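Local coordinates for protein serpin B3 (Homo sapiens, PDB 4ZK3) that probably inhibits proteases by the serpin mechanism and, as the psoriasis-associated Pso p27 complex, forms a compact structure that builds large aggregates, at residues 26-31 with 330-335; 180-185 with 234-239; 243-248 with 367-372; 284-289 with 336-341. All coordinates share one frame; numbering follows the deposited sequence.

Interaction 1 of 4, residues 26-31 with 330-335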
loop_
_atom_site.group_PDB
_atom_site.type_symbol
_atom_site.label_atom_id
_atom_site.label_comp_id
_atom_site.label_asym_id
_atom_site.label_seq_id
_atom_site.Cartn_x
_atom_site.Cartn_y
_atom_site.Cartn_z
ATOM N N ASN A 26 0.375 -11.500 9.999
ATOM C CA ASN A 26 -0.263 -10.305 9.396
ATOM C C ASN A 26 0.461 -9.785 8.174
ATOM O O ASN A 26 1.722 -9.884 8.093
ATOM C CB ASN A 26 -0.317 -9.195 10.435
ATOM C CG ASN A 26 -1.041 -9.642 11.639
ATOM O OD1 ASN A 26 -1.794 -10.588 11.544
ATOM N ND2 ASN A 26 -0.880 -8.963 12.750
ATOM N N ILE A 27 -0.313 -9.158 7.267
ATOM C CA ILE A 27 0.189 -8.600 6.020
ATOM C C ILE A 27 -0.436 -7.174 5.939
ATOM O O ILE A 27 -1.586 -6.978 6.256
ATOM C CB ILE A 27 -0.275 -9.456 4.822
ATOM C CG1 ILE A 27 0.473 -10.820 4.792
ATOM C CG2 ILE A 27 -0.154 -8.699 3.489
ATOM C CD1 ILE A 27 -0.178 -11.768 3.804
ATOM N N PHE A 28 0.359 -6.169 5.621
ATOM C CA PHE A 28 -0.184 -4.830 5.426
ATOM C C PHE A 28 0.798 -4.007 4.597
ATOM O O PHE A 28 2.026 -3.979 4.858
ATOM C CB PHE A 28 -0.568 -4.187 6.749
ATOM C CG PHE A 28 -1.215 -2.897 6.583
ATOM C CD1 PHE A 28 -2.552 -2.827 6.194
ATOM C CD2 PHE A 28 -0.473 -1.723 6.704
ATOM C CE1 PHE A 28 -3.158 -1.593 5.965
ATOM C CE2 PHE A 28 -1.068 -0.479 6.434
ATOM C CZ PHE A 28 -2.416 -0.414 6.088
ATOM N N TYR A 29 0.267 -3.358 3.537
ATOM C CA TYR A 29 1.105 -2.676 2.551
ATOM C C TYR A 29 0.232 -1.716 1.742
ATOM O O TYR A 29 -1.025 -1.802 1.773
ATOM C CB TYR A 29 1.803 -3.640 1.599
ATOM C CG TYR A 29 0.893 -4.508 0.722
ATOM C CD1 TYR A 29 0.329 -5.700 1.233
ATOM C CD2 TYR A 29 0.714 -4.226 -0.620
ATOM C CE1 TYR A 29 -0.502 -6.507 0.436
ATOM C CE2 TYR A 29 -0.090 -5.019 -1.419
ATOM C CZ TYR A 29 -0.711 -6.157 -0.884
ATOM O OH TYR A 29 -1.465 -6.990 -1.713
ATOM N N SER A 30 0.917 -0.756 1.154
ATOM C CA SER A 30 0.295 0.197 0.227
ATOM C C SER A 30 0.710 -0.109 -1.186
ATOM O O SER A 30 1.786 0.311 -1.636
ATOM C CB SER A 30 0.665 1.639 0.541
ATOM O OG SER A 30 0.119 2.461 -0.509
ATOM N N PRO A 31 -0.191 -0.740 -1.936
ATOM C CA PRO A 31 0.141 -1.003 -3.328
ATOM C C PRO A 31 0.359 0.268 -4.136
ATOM O O PRO A 31 1.199 0.317 -5.032
ATOM C CB PRO A 31 -1.103 -1.731 -3.862
ATOM C CG PRO A 31 -2.211 -1.448 -2.874
ATOM C CD PRO A 31 -1.530 -1.221 -1.548
ATOM N N HIS A 330 9.858 -1.600 1.344
ATOM C CA HIS A 330 8.519 -1.112 1.713
ATOM C C HIS A 330 8.269 -1.385 3.163
ATOM O O HIS A 330 8.590 -2.484 3.669
ATOM C CB HIS A 330 7.469 -1.820 0.881
ATOM C CG HIS A 330 6.082 -1.269 1.017
ATOM N ND1 HIS A 330 5.691 -0.057 0.470
ATOM C CD2 HIS A 330 4.978 -1.784 1.598
ATOM C CE1 HIS A 330 4.406 0.156 0.732
ATOM N NE2 HIS A 330 3.967 -0.854 1.442
ATOM N N LYS A 331 7.629 -0.426 3.813
ATOM C CA LYS A 331 7.222 -0.549 5.182
ATOM C C LYS A 331 5.856 0.135 5.401
ATOM O O LYS A 331 5.571 1.201 4.887
ATOM C CB LYS A 331 8.324 0.070 6.059
ATOM C CG LYS A 331 8.247 -0.367 7.496
ATOM C CD LYS A 331 9.441 0.112 8.306
ATOM C CE LYS A 331 9.259 -0.266 9.763
ATOM N NZ LYS A 331 10.512 0.038 10.511
ATOM N N ALA A 332 5.026 -0.451 6.234
ATOM C CA ALA A 332 3.639 -0.010 6.356
ATOM C C ALA A 332 3.125 -0.211 7.774
ATOM O O ALA A 332 3.578 -1.120 8.491
ATOM C CB ALA A 332 2.734 -0.726 5.341
ATOM N N PHE A 333 2.186 0.649 8.154
ATOM C CA PHE A 333 1.606 0.732 9.510
ATOM C C PHE A 333 0.113 1.001 9.409
ATOM O O PHE A 333 -0.320 1.850 8.604
ATOM C CB PHE A 333 2.255 1.951 10.204
ATOM C CG PHE A 333 1.597 2.362 11.517
ATOM C CD1 PHE A 333 0.481 3.213 11.539
ATOM C CD2 PHE A 333 2.140 1.948 12.727
ATOM C CE1 PHE A 333 -0.141 3.579 12.758
ATOM C CE2 PHE A 333 1.566 2.367 13.966
ATOM C CZ PHE A 333 0.426 3.182 13.966
ATOM N N VAL A 334 -0.701 0.321 10.210
ATOM C CA VAL A 334 -2.083 0.732 10.376
ATOM C C VAL A 334 -2.456 0.535 11.836
ATOM O O VAL A 334 -2.025 -0.448 12.473
ATOM C CB VAL A 334 -3.058 -0.095 9.443
ATOM C CG1 VAL A 334 -2.954 -1.584 9.691
ATOM C CG2 VAL A 334 -4.488 0.409 9.489
ATOM N N GLU A 335 -3.274 1.447 12.336
ATOM C CA GLU A 335 -3.914 1.249 13.632
ATOM C C GLU A 335 -5.364 1.617 13.529
ATOM O O GLU A 335 -5.716 2.674 13.031
ATOM C CB GLU A 335 -3.260 2.110 14.738
ATOM C CG GLU A 335 -3.923 1.876 16.100
ATOM C CD GLU A 335 -3.205 2.472 17.279
ATOM O OE1 GLU A 335 -2.422 3.415 17.104
ATOM O OE2 GLU A 335 -3.466 1.979 18.392
#

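Interaction 2 of 4, residues 180-185 with 234-239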
loop_
_atom_site.group_PDB
_atom_site.type_symbol
_atom_site.label_atom_id
_atom_site.label_comp_id
_atom_site.label_asym_id
_atom_site.label_seq_id
_atom_site.Cartn_x
_atom_site.Cartn_y
_atom_site.Cartn_z
ATOM N N ILE A 180 3.072 7.738 1.800
ATOM C CA ILE A 180 1.617 7.913 1.818
ATOM C C ILE A 180 1.114 7.839 3.263
ATOM O O ILE A 180 1.641 7.043 4.093
ATOM C CB ILE A 180 0.912 6.844 0.941
ATOM C CG1 ILE A 180 -0.587 7.070 0.897
ATOM C CG2 ILE A 180 1.162 5.408 1.481
ATOM C CD1 ILE A 180 -1.355 6.159 -0.085
ATOM N N TYR A 181 0.142 8.715 3.598
ATOM C CA TYR A 181 -0.332 8.873 4.962
ATOM C C TYR A 181 -1.825 9.191 4.974
ATOM O O TYR A 181 -2.292 10.035 4.202
ATOM C CB TYR A 181 0.435 9.979 5.716
ATOM C CG TYR A 181 -0.104 10.183 7.097
ATOM C CD1 TYR A 181 0.299 9.353 8.115
ATOM C CD2 TYR A 181 -1.080 11.184 7.384
ATOM C CE1 TYR A 181 -0.203 9.473 9.393
ATOM C CE2 TYR A 181 -1.600 11.303 8.681
ATOM C CZ TYR A 181 -1.149 10.463 9.682
ATOM O OH TYR A 181 -1.613 10.522 10.996
ATOM N N PHE A 182 -2.569 8.478 5.817
ATOM C CA PHE A 182 -3.984 8.639 5.958
ATOM C C PHE A 182 -4.336 8.618 7.459
ATOM O O PHE A 182 -3.879 7.740 8.181
ATOM C CB PHE A 182 -4.703 7.505 5.270
ATOM C CG PHE A 182 -6.148 7.441 5.616
ATOM C CD1 PHE A 182 -7.009 8.457 5.193
ATOM C CD2 PHE A 182 -6.642 6.410 6.406
ATOM C CE1 PHE A 182 -8.375 8.413 5.541
ATOM C CE2 PHE A 182 -7.965 6.355 6.739
ATOM C CZ PHE A 182 -8.842 7.341 6.309
ATOM N N LYS A 183 -5.124 9.577 7.939
ATOM C CA LYS A 183 -5.750 9.430 9.243
ATOM C C LYS A 183 -7.163 9.944 9.153
ATOM O O LYS A 183 -7.372 11.012 8.667
ATOM C CB LYS A 183 -4.998 10.186 10.334
ATOM C CG LYS A 183 -5.523 9.886 11.757
ATOM C CD LYS A 183 -4.817 10.764 12.813
ATOM C CE LYS A 183 -5.509 10.663 14.168
ATOM N NZ LYS A 183 -4.459 10.665 15.238
ATOM N N GLY A 184 -8.154 9.154 9.505
ATOM C CA GLY A 184 -9.535 9.613 9.347
ATOM C C GLY A 184 -10.427 9.114 10.454
ATOM O O GLY A 184 -10.183 8.031 11.015
ATOM N N GLN A 185 -11.442 9.892 10.758
ATOM C CA GLN A 185 -12.520 9.497 11.664
ATOM C C GLN A 185 -13.545 8.579 10.972
ATOM O O GLN A 185 -13.914 8.848 9.842
ATOM C CB GLN A 185 -13.269 10.746 12.135
ATOM C CG GLN A 185 -12.446 11.773 12.941
ATOM C CD GLN A 185 -13.201 13.092 13.159
ATOM O OE1 GLN A 185 -14.425 13.124 13.279
ATOM N NE2 GLN A 185 -12.477 14.173 13.166
ATOM N N ILE A 234 -17.218 0.130 5.829
ATOM C CA ILE A 234 -17.240 0.973 7.007
ATOM C C ILE A 234 -16.743 2.336 6.539
ATOM O O ILE A 234 -15.550 2.509 6.372
ATOM C CB ILE A 234 -16.338 0.442 8.147
ATOM C CG1 ILE A 234 -16.562 -1.043 8.391
ATOM C CG2 ILE A 234 -16.595 1.224 9.422
ATOM C CD1 ILE A 234 -15.655 -1.730 9.395
ATOM N N PRO A 235 -17.662 3.310 6.313
ATOM C CA PRO A 235 -17.165 4.576 5.761
ATOM C C PRO A 235 -16.389 5.437 6.751
ATOM O O PRO A 235 -16.696 5.464 7.945
ATOM C CB PRO A 235 -18.436 5.314 5.365
ATOM C CG PRO A 235 -19.496 4.258 5.229
ATOM C CD PRO A 235 -19.145 3.234 6.278
ATOM N N TYR A 236 -15.449 6.210 6.219
ATOM C CA TYR A 236 -14.900 7.323 6.949
ATOM C C TYR A 236 -15.811 8.517 6.820
ATOM O O TYR A 236 -16.552 8.661 5.871
ATOM C CB TYR A 236 -13.457 7.605 6.507
ATOM C CG TYR A 236 -12.554 6.433 6.876
ATOM C CD1 TYR A 236 -12.094 6.279 8.196
ATOM C CD2 TYR A 236 -12.169 5.509 5.936
ATOM C CE1 TYR A 236 -11.309 5.202 8.571
ATOM C CE2 TYR A 236 -11.375 4.410 6.274
ATOM C CZ TYR A 236 -10.951 4.261 7.602
ATOM O OH TYR A 236 -10.190 3.204 7.974
ATOM N N LYS A 237 -15.755 9.389 7.802
ATOM C CA LYS A 237 -16.579 10.594 7.788
ATOM C C LYS A 237 -16.285 11.438 6.566
ATOM O O LYS A 237 -15.117 11.750 6.297
ATOM C CB LYS A 237 -16.334 11.396 9.059
ATOM C CG LYS A 237 -17.309 12.559 9.240
ATOM C CD LYS A 237 -16.981 13.353 10.498
ATOM C CE LYS A 237 -17.745 14.685 10.529
ATOM N NZ LYS A 237 -18.335 14.796 11.876
ATOM N N GLY A 238 -17.366 11.851 5.886
ATOM C CA GLY A 238 -17.342 12.581 4.614
ATOM C C GLY A 238 -17.568 11.640 3.452
ATOM O O GLY A 238 -17.820 12.090 2.367
ATOM N N LYS A 239 -17.445 10.326 3.691
ATOM C CA LYS A 239 -17.542 9.286 2.683
ATOM C C LYS A 239 -16.562 9.439 1.500
ATOM O O LYS A 239 -16.791 8.878 0.445
ATOM C CB LYS A 239 -18.972 9.153 2.155
ATOM C CG LYS A 239 -20.066 8.867 3.197
ATOM C CD LYS A 239 -21.404 8.629 2.467
ATOM C CE LYS A 239 -22.628 9.090 3.231
ATOM N NZ LYS A 239 -22.898 8.107 4.310
#

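Interaction 3 of 4, residues 243-248 with 367-372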
loop_
_atom_site.group_PDB
_atom_site.type_symbol
_atom_site.label_atom_id
_atom_site.label_comp_id
_atom_site.label_asym_id
_atom_site.label_seq_id
_atom_site.Cartn_x
_atom_site.Cartn_y
_atom_site.Cartn_z
ATOM N N MET A 243 -13.250 1.737 4.636
ATOM C CA MET A 243 -12.489 0.538 4.933
ATOM C C MET A 243 -13.455 -0.579 4.585
ATOM O O MET A 243 -14.582 -0.580 5.065
ATOM C CB MET A 243 -12.089 0.411 6.400
ATOM C CG MET A 243 -11.417 -0.941 6.711
ATOM S SD MET A 243 -10.627 -1.146 8.318
ATOM C CE MET A 243 -9.113 -0.206 8.179
ATOM N N ILE A 244 -13.009 -1.478 3.741
ATOM C CA ILE A 244 -13.828 -2.665 3.347
ATOM C C ILE A 244 -13.239 -3.845 4.072
ATOM O O ILE A 244 -12.003 -3.986 4.092
ATOM C CB ILE A 244 -13.688 -2.949 1.853
ATOM C CG1 ILE A 244 -14.134 -1.747 1.063
ATOM C CG2 ILE A 244 -14.433 -4.237 1.442
ATOM C CD1 ILE A 244 -15.451 -1.204 1.455
ATOM N N VAL A 245 -14.083 -4.704 4.625
ATOM C CA VAL A 245 -13.604 -5.888 5.365
ATOM C C VAL A 245 -14.281 -7.145 4.788
ATOM O O VAL A 245 -15.475 -7.119 4.496
ATOM C CB VAL A 245 -13.934 -5.788 6.876
ATOM C CG1 VAL A 245 -13.537 -7.049 7.627
ATOM C CG2 VAL A 245 -13.274 -4.597 7.528
ATOM N N LEU A 246 -13.493 -8.192 4.608
ATOM C CA LEU A 246 -13.959 -9.492 4.139
ATOM C C LEU A 246 -13.669 -10.532 5.190
ATOM O O LEU A 246 -12.490 -10.812 5.512
ATOM C CB LEU A 246 -13.292 -9.836 2.819
ATOM C CG LEU A 246 -13.659 -8.914 1.652
ATOM C CD1 LEU A 246 -12.562 -7.906 1.431
ATOM C CD2 LEU A 246 -13.930 -9.676 0.354
ATOM N N LEU A 247 -14.768 -11.093 5.736
ATOM C CA LEU A 247 -14.774 -12.011 6.861
ATOM C C LEU A 247 -15.233 -13.418 6.456
ATOM O O LEU A 247 -16.376 -13.565 6.060
ATOM C CB LEU A 247 -15.730 -11.452 7.927
ATOM C CG LEU A 247 -15.769 -12.267 9.217
ATOM C CD1 LEU A 247 -14.401 -12.257 9.910
ATOM C CD2 LEU A 247 -16.856 -11.739 10.112
ATOM N N PRO A 248 -14.340 -14.430 6.489
ATOM C CA PRO A 248 -14.835 -15.793 6.177
ATOM C C PRO A 248 -15.919 -16.170 7.197
ATOM O O PRO A 248 -15.807 -15.768 8.382
ATOM C CB PRO A 248 -13.591 -16.676 6.355
ATOM C CG PRO A 248 -12.431 -15.706 6.130
ATOM C CD PRO A 248 -12.887 -14.399 6.677
ATOM N N HIS A 367 -11.792 -13.753 14.109
ATOM C CA HIS A 367 -10.907 -14.726 13.493
ATOM C C HIS A 367 -10.401 -13.999 12.252
ATOM O O HIS A 367 -10.844 -12.871 12.015
ATOM C CB HIS A 367 -11.648 -16.062 13.218
ATOM C CG HIS A 367 -12.893 -15.917 12.399
ATOM N ND1 HIS A 367 -14.063 -15.397 12.908
ATOM C CD2 HIS A 367 -13.153 -16.235 11.106
ATOM C CE1 HIS A 367 -14.984 -15.381 11.959
ATOM N NE2 HIS A 367 -14.470 -15.915 10.870
ATOM N N PRO A 368 -9.462 -14.586 11.509
ATOM C CA PRO A 368 -8.732 -13.838 10.520
ATOM C C PRO A 368 -9.581 -13.241 9.440
ATOM O O PRO A 368 -10.519 -13.910 8.971
ATOM C CB PRO A 368 -7.805 -14.870 9.931
ATOM C CG PRO A 368 -7.511 -15.744 11.060
ATOM C CD PRO A 368 -8.809 -15.857 11.798
ATOM N N PHE A 369 -9.259 -12.006 9.035
ATOM C CA PHE A 369 -10.010 -11.306 8.004
ATOM C C PHE A 369 -9.097 -10.504 7.074
ATOM O O PHE A 369 -7.956 -10.224 7.448
ATOM C CB PHE A 369 -11.086 -10.408 8.627
ATOM C CG PHE A 369 -10.528 -9.330 9.563
ATOM C CD1 PHE A 369 -10.106 -8.085 9.067
ATOM C CD2 PHE A 369 -10.445 -9.561 10.935
ATOM C CE1 PHE A 369 -9.619 -7.102 9.911
ATOM C CE2 PHE A 369 -9.975 -8.567 11.805
ATOM C CZ PHE A 369 -9.542 -7.339 11.300
ATOM N N LEU A 370 -9.618 -10.161 5.863
ATOM C CA LEU A 370 -8.971 -9.230 4.940
ATOM C C LEU A 370 -9.567 -7.829 5.027
ATOM O O LEU A 370 -10.723 -7.658 5.373
ATOM C CB LEU A 370 -9.034 -9.734 3.518
ATOM C CG LEU A 370 -8.575 -11.182 3.344
ATOM C CD1 LEU A 370 -9.120 -11.761 2.022
ATOM C CD2 LEU A 370 -7.069 -11.344 3.409
ATOM N N PHE A 371 -8.763 -6.793 4.830
ATOM C CA PHE A 371 -9.338 -5.482 4.921
ATOM C C PHE A 371 -8.552 -4.594 3.985
ATOM O O PHE A 371 -7.360 -4.876 3.651
ATOM C CB PHE A 371 -9.357 -4.988 6.384
ATOM C CG PHE A 371 -7.968 -4.799 6.976
ATOM C CD1 PHE A 371 -7.257 -5.886 7.496
ATOM C CD2 PHE A 371 -7.369 -3.546 7.024
ATOM C CE1 PHE A 371 -5.968 -5.756 8.012
ATOM C CE2 PHE A 371 -6.050 -3.406 7.527
ATOM C CZ PHE A 371 -5.351 -4.530 8.006
ATOM N N PHE A 372 -9.177 -3.505 3.575
ATOM C CA PHE A 372 -8.478 -2.502 2.781
ATOM C C PHE A 372 -9.130 -1.159 2.898
ATOM O O PHE A 372 -10.296 -1.062 3.311
ATOM C CB PHE A 372 -8.309 -2.941 1.325
ATOM C CG PHE A 372 -9.581 -3.103 0.561
ATOM C CD1 PHE A 372 -10.141 -2.032 -0.114
ATOM C CD2 PHE A 372 -10.185 -4.361 0.452
ATOM C CE1 PHE A 372 -11.292 -2.219 -0.865
ATOM C CE2 PHE A 372 -11.348 -4.556 -0.278
ATOM C CZ PHE A 372 -11.898 -3.483 -0.972
#

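Interaction 4 of 4, residues 284-289 with 336-341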
loop_
_atom_site.group_PDB
_atom_site.type_symbol
_atom_site.label_atom_id
_atom_site.label_comp_id
_atom_site.label_asym_id
_atom_site.label_seq_id
_atom_site.Cartn_x
_atom_site.Cartn_y
_atom_site.Cartn_z
ATOM N N LEU A 284 -15.498 -5.287 15.826
ATOM C CA LEU A 284 -14.198 -5.047 15.169
ATOM C C LEU A 284 -13.141 -4.786 16.223
ATOM O O LEU A 284 -13.351 -3.965 17.092
ATOM C CB LEU A 284 -14.350 -3.803 14.260
ATOM C CG LEU A 284 -13.182 -3.478 13.308
ATOM C CD1 LEU A 284 -13.086 -4.483 12.173
ATOM C CD2 LEU A 284 -13.282 -2.073 12.749
ATOM N N PRO A 285 -12.025 -5.491 16.179
ATOM C CA PRO A 285 -11.000 -5.303 17.205
ATOM C C PRO A 285 -10.184 -3.996 17.021
ATOM O O PRO A 285 -10.063 -3.461 15.915
ATOM C CB PRO A 285 -10.127 -6.524 17.052
ATOM C CG PRO A 285 -10.284 -6.891 15.588
ATOM C CD PRO A 285 -11.682 -6.544 15.228
ATOM N N ARG A 286 -9.697 -3.460 18.130
ATOM C CA ARG A 286 -8.652 -2.447 18.108
ATOM C C ARG A 286 -7.479 -3.251 17.706
ATOM O O ARG A 286 -7.285 -4.351 18.240
ATOM C CB ARG A 286 -8.372 -1.903 19.514
ATOM C CG ARG A 286 -9.489 -1.086 20.097
ATOM C CD ARG A 286 -9.190 -0.505 21.505
ATOM N NE ARG A 286 -7.844 0.022 21.629
ATOM C CZ ARG A 286 -7.481 1.303 21.574
ATOM N NH1 ARG A 286 -8.351 2.300 21.479
ATOM N NH2 ARG A 286 -6.202 1.584 21.653
ATOM N N PHE A 287 -6.731 -2.786 16.711
ATOM C CA PHE A 287 -5.554 -3.516 16.280
ATOM C C PHE A 287 -4.511 -2.597 15.652
ATOM O O PHE A 287 -4.827 -1.487 15.183
ATOM C CB PHE A 287 -5.891 -4.695 15.330
ATOM C CG PHE A 287 -6.426 -4.299 13.943
ATOM C CD1 PHE A 287 -5.558 -4.100 12.872
ATOM C CD2 PHE A 287 -7.746 -4.258 13.704
ATOM C CE1 PHE A 287 -6.060 -3.853 11.594
ATOM C CE2 PHE A 287 -8.266 -3.978 12.468
ATOM C CZ PHE A 287 -7.423 -3.760 11.396
ATOM N N LYS A 288 -3.297 -3.106 15.595
ATOM C CA LYS A 288 -2.169 -2.401 15.013
ATOM C C LYS A 288 -1.354 -3.374 14.229
ATOM O O LYS A 288 -1.007 -4.436 14.745
ATOM C CB LYS A 288 -1.332 -1.829 16.143
ATOM C CG LYS A 288 -0.037 -1.133 15.733
ATOM C CD LYS A 288 0.702 -0.562 16.925
ATOM C CE LYS A 288 -0.025 0.657 17.457
ATOM N NZ LYS A 288 0.681 1.210 18.641
ATOM N N VAL A 289 -1.060 -3.065 12.979
ATOM C CA VAL A 289 -0.186 -3.897 12.204
ATOM C C VAL A 289 0.992 -3.066 11.651
ATOM O O VAL A 289 0.781 -2.004 11.041
ATOM C CB VAL A 289 -0.957 -4.553 11.050
ATOM C CG1 VAL A 289 -0.025 -5.276 10.087
ATOM C CG2 VAL A 289 -2.032 -5.506 11.571
ATOM N N VAL A 336 -6.201 0.768 14.084
ATOM C CA VAL A 336 -7.641 0.984 14.164
ATOM C C VAL A 336 -8.067 1.165 15.637
ATOM O O VAL A 336 -7.657 0.410 16.501
ATOM C CB VAL A 336 -8.301 -0.258 13.481
ATOM C CG1 VAL A 336 -9.771 -0.432 13.818
ATOM C CG2 VAL A 336 -8.101 -0.133 11.971
ATOM N N THR A 337 -8.847 2.215 15.900
ATOM C CA THR A 337 -9.349 2.561 17.209
ATOM C C THR A 337 -10.834 2.836 17.062
ATOM O O THR A 337 -11.391 2.767 15.955
ATOM C CB THR A 337 -8.701 3.847 17.793
ATOM O OG1 THR A 337 -9.209 5.001 17.092
ATOM C CG2 THR A 337 -7.178 3.783 17.698
ATOM N N GLU A 338 -11.471 3.155 18.195
ATOM C CA GLU A 338 -12.869 3.617 18.234
ATOM C C GLU A 338 -13.128 4.933 17.483
ATOM O O GLU A 338 -14.263 5.167 17.016
ATOM C CB GLU A 338 -13.324 3.765 19.719
ATOM C CG GLU A 338 -13.388 2.448 20.480
ATOM C CD GLU A 338 -12.089 2.013 21.157
ATOM O OE1 GLU A 338 -11.004 2.559 20.857
ATOM O OE2 GLU A 338 -12.111 1.080 22.005
ATOM N N GLU A 339 -12.117 5.804 17.381
ATOM C CA GLU A 339 -12.285 7.097 16.671
ATOM C C GLU A 339 -12.186 7.003 15.145
ATOM O O GLU A 339 -12.903 7.730 14.432
ATOM C CB GLU A 339 -11.284 8.175 17.164
ATOM C CG GLU A 339 -11.731 8.862 18.494
ATOM C CD GLU A 339 -11.679 7.909 19.707
ATOM O OE1 GLU A 339 -10.732 7.067 19.762
ATOM O OE2 GLU A 339 -12.576 7.980 20.585
ATOM N N GLY A 340 -11.298 6.120 14.699
ATOM C CA GLY A 340 -11.043 5.851 13.295
ATOM C C GLY A 340 -9.791 5.063 13.007
ATOM O O GLY A 340 -9.473 4.035 13.653
ATOM N N ALA A 341 -9.085 5.452 11.957
ATOM C CA ALA A 341 -7.895 4.688 11.606
ATOM C C ALA A 341 -6.810 5.613 11.125
ATOM O O ALA A 341 -7.083 6.721 10.722
ATOM C CB ALA A 341 -8.249 3.622 10.573
#

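Interaction 1 of 4, residues 26-31 with 330-335
Val334 lies across one face of the Phe28 ring, the two side chains meeting at about a right angle. Its CG1 stands nearly on the ring normal, 3.5 Å from the Phe28 centroid, a well-centred CH-pi contact, while CB of Val334 comes to 3.4 Å from Phe28 CZ. With CG anti to the backbone N (chi1 -175°), the ring reaches over strand 330-335, and its CD2 meets the methyl CB of Ala332 at 3.6 Å. The two strands run at 107° to each other, so side chains rather than a ladder of backbone bonds carry the contact. This is the shutter region of the serpin fold, where the strand leading into helix 31-42 passes beneath the central sheet, here at strand 325-336. At its far end His330 turns its imidazole toward the backbone at Ser30: NE2 accepts from Ser30 N at 3.1 Å, a nearly straight bond (167°), the donor somewhat off the ring plane. ND1 is bonded to Thr347 OG1, so a buried imidazole is satisfied at both nitrogens and its rotation is fixed. Tyr29 CB packs 3.5 Å from NE2 of His330, and Ser30 OG caps the helix at Ser33 N and is also bonded to Leu382 O.

Interaction 2 of 4, residues 180-185 with 234-239
Gln185 O is gripped twice by the other segment. Lys237 N donates to it at 2.8 Å along a nearly straight N-H (174°), and Tyr236 CA brings up a weaker C-H contact at 3.4 Å from the same Gln185 O. Beside this backbone clasp, Phe182 drives the edge of its ring into the face of Tyr236, an edge-to-face pair with centroids 4.9 Å apart and planes at 75°. CZ of Phe182 sits over the centre of the tyrosine ring, and CE2 of Phe182 reaches Tyr236 CZ at 3.7 Å. CG anti to the carbonyl carbon (chi1 -65°) carries the Tyr236 ring toward Phe182. Trp186 also meets the tyrosine, its plane nearly parallel to it. At the rim, the side chains of Gln185 and Lys237 run side by side in the same direction, OE1 of Gln185 lying 3.8 Å from Lys237 CD. Residues 236-239 form a type II turn closed by Lys239 N to Tyr236 O, with Gly238 at the third position, where the positive phi favours glycine. The turn linking strands 229-235 and 241-248 of sheet B is thereby tied to the end of strand 174-185 of sheet A, a junction belonging to the breach region of serpins.

Interaction 3 of 4, residues 243-248 with 367-372
Ile244 and Phe372 lie side by side and point the same way, the branched carbon of one spread over the ring face of the other. CB of Ile244 is 3.6 Å from the Phe372 centroid, shifted toward the rim near CZ, and its CG1 and CG2 branches reach out to CE1 and CE2 respectively. The ring is placed there by a CG lodged between backbone N and carbonyl carbon (chi1 64°), while Leu246 CD1 touches its edge at CE2, 4.0 Å away. On the other sheet face Val245 packs against Phe369 and Phe371, its CG1 lying 3.9 Å from Phe369 CD1, and Met243 adds an oblique Met-aromatic contact with Phe371. Between these two apolar layers run antiparallel strands 241-248 and 369-375, neighbours in sheet B, the buried sheet of the serpin core. Ile244 with Phe372 and Leu246 with Leu370 are hydrogen-bonded pairs, joined by four backbone bonds of which Ile244 N to Phe372 O, at 2.8 Å, is the shortest; Val245 faces Phe371 in the non-hydrogen-bonded pair between them. Helix 254-260 packs on Leu370 and Pro248. Farther along, Leu247 CD1 rests over one face of the His367 imidazole, 4.0 Å from its centroid. At the polar edge, His367 NE2 donates to Pro248 O at 2.8 Å, the oxygen lying in the ring plane and the N-H pointing almost straight at it (162°).

Interaction 4 of 4, residues 284-289 with 336-341
Phe287 holds CG between its backbone N and carbonyl carbon (chi1 68°), the crowded position, which lays its ring beside Val336; with CG1 anti to N (chi1 163°), the methyls of Val336 diverge. CG2 of Val336 sits over the ring face, 3.7 Å from Phe287 CZ, while CG1 of Val336 reaches Leu284 CD2 at 4.0 Å. Phe371 and Phe387 close on the same phenylalanine. The backbones pair as an antiparallel hydrogen-bonded bridge: Val336 N gives a sound bond of 2.9 Å to Phe287 O, but the return bond from Phe287 N to Val336 O is weak. Strand 325-336 ends here and turns back into strand 340-351, which pairs with 174-185 on its other side. That is the hinge of the serpin reactive-centre loop, with the loop inserted in sheet A. Thr337 OG1 accepts from Glu339 N at 3.0 Å, making an ST turn at the reversal. Arg286 bends about its CG-CD bond to bring NH1 to Glu338 OE1, a 2.7 Å salt bridge in which the carboxylate uses its syn lone pair and the oxygen lies in the guanidinium plane, the planes 40° apart. OE2 of the same glutamate is bonded to Thr195 OG1.

The four contacts have centres 12 to 17 Å apart: interactions 1 and 2 join sheet A to sheet B, interaction 3 lies within sheet B, and interaction 4 sits at the end of a sheet A strand pair. Along the chain, interaction 2 closes before interactions 3 and 4 open, and all three begin within the span from 26-31 to 330-335 that interaction 1 closes. Phe371 of interaction 3 touches Phe28 and Val334 of interaction 1 and Phe287 of interaction 4, joining three contacts in one largely aromatic apolar core. Interactions 1, 2 and 4 run from shutter to breach along strands 325-336 and 174-185, which flank the inserted strand 340-351, consistent with a relaxed, loop-inserted serpin; interaction 3 lies behind them.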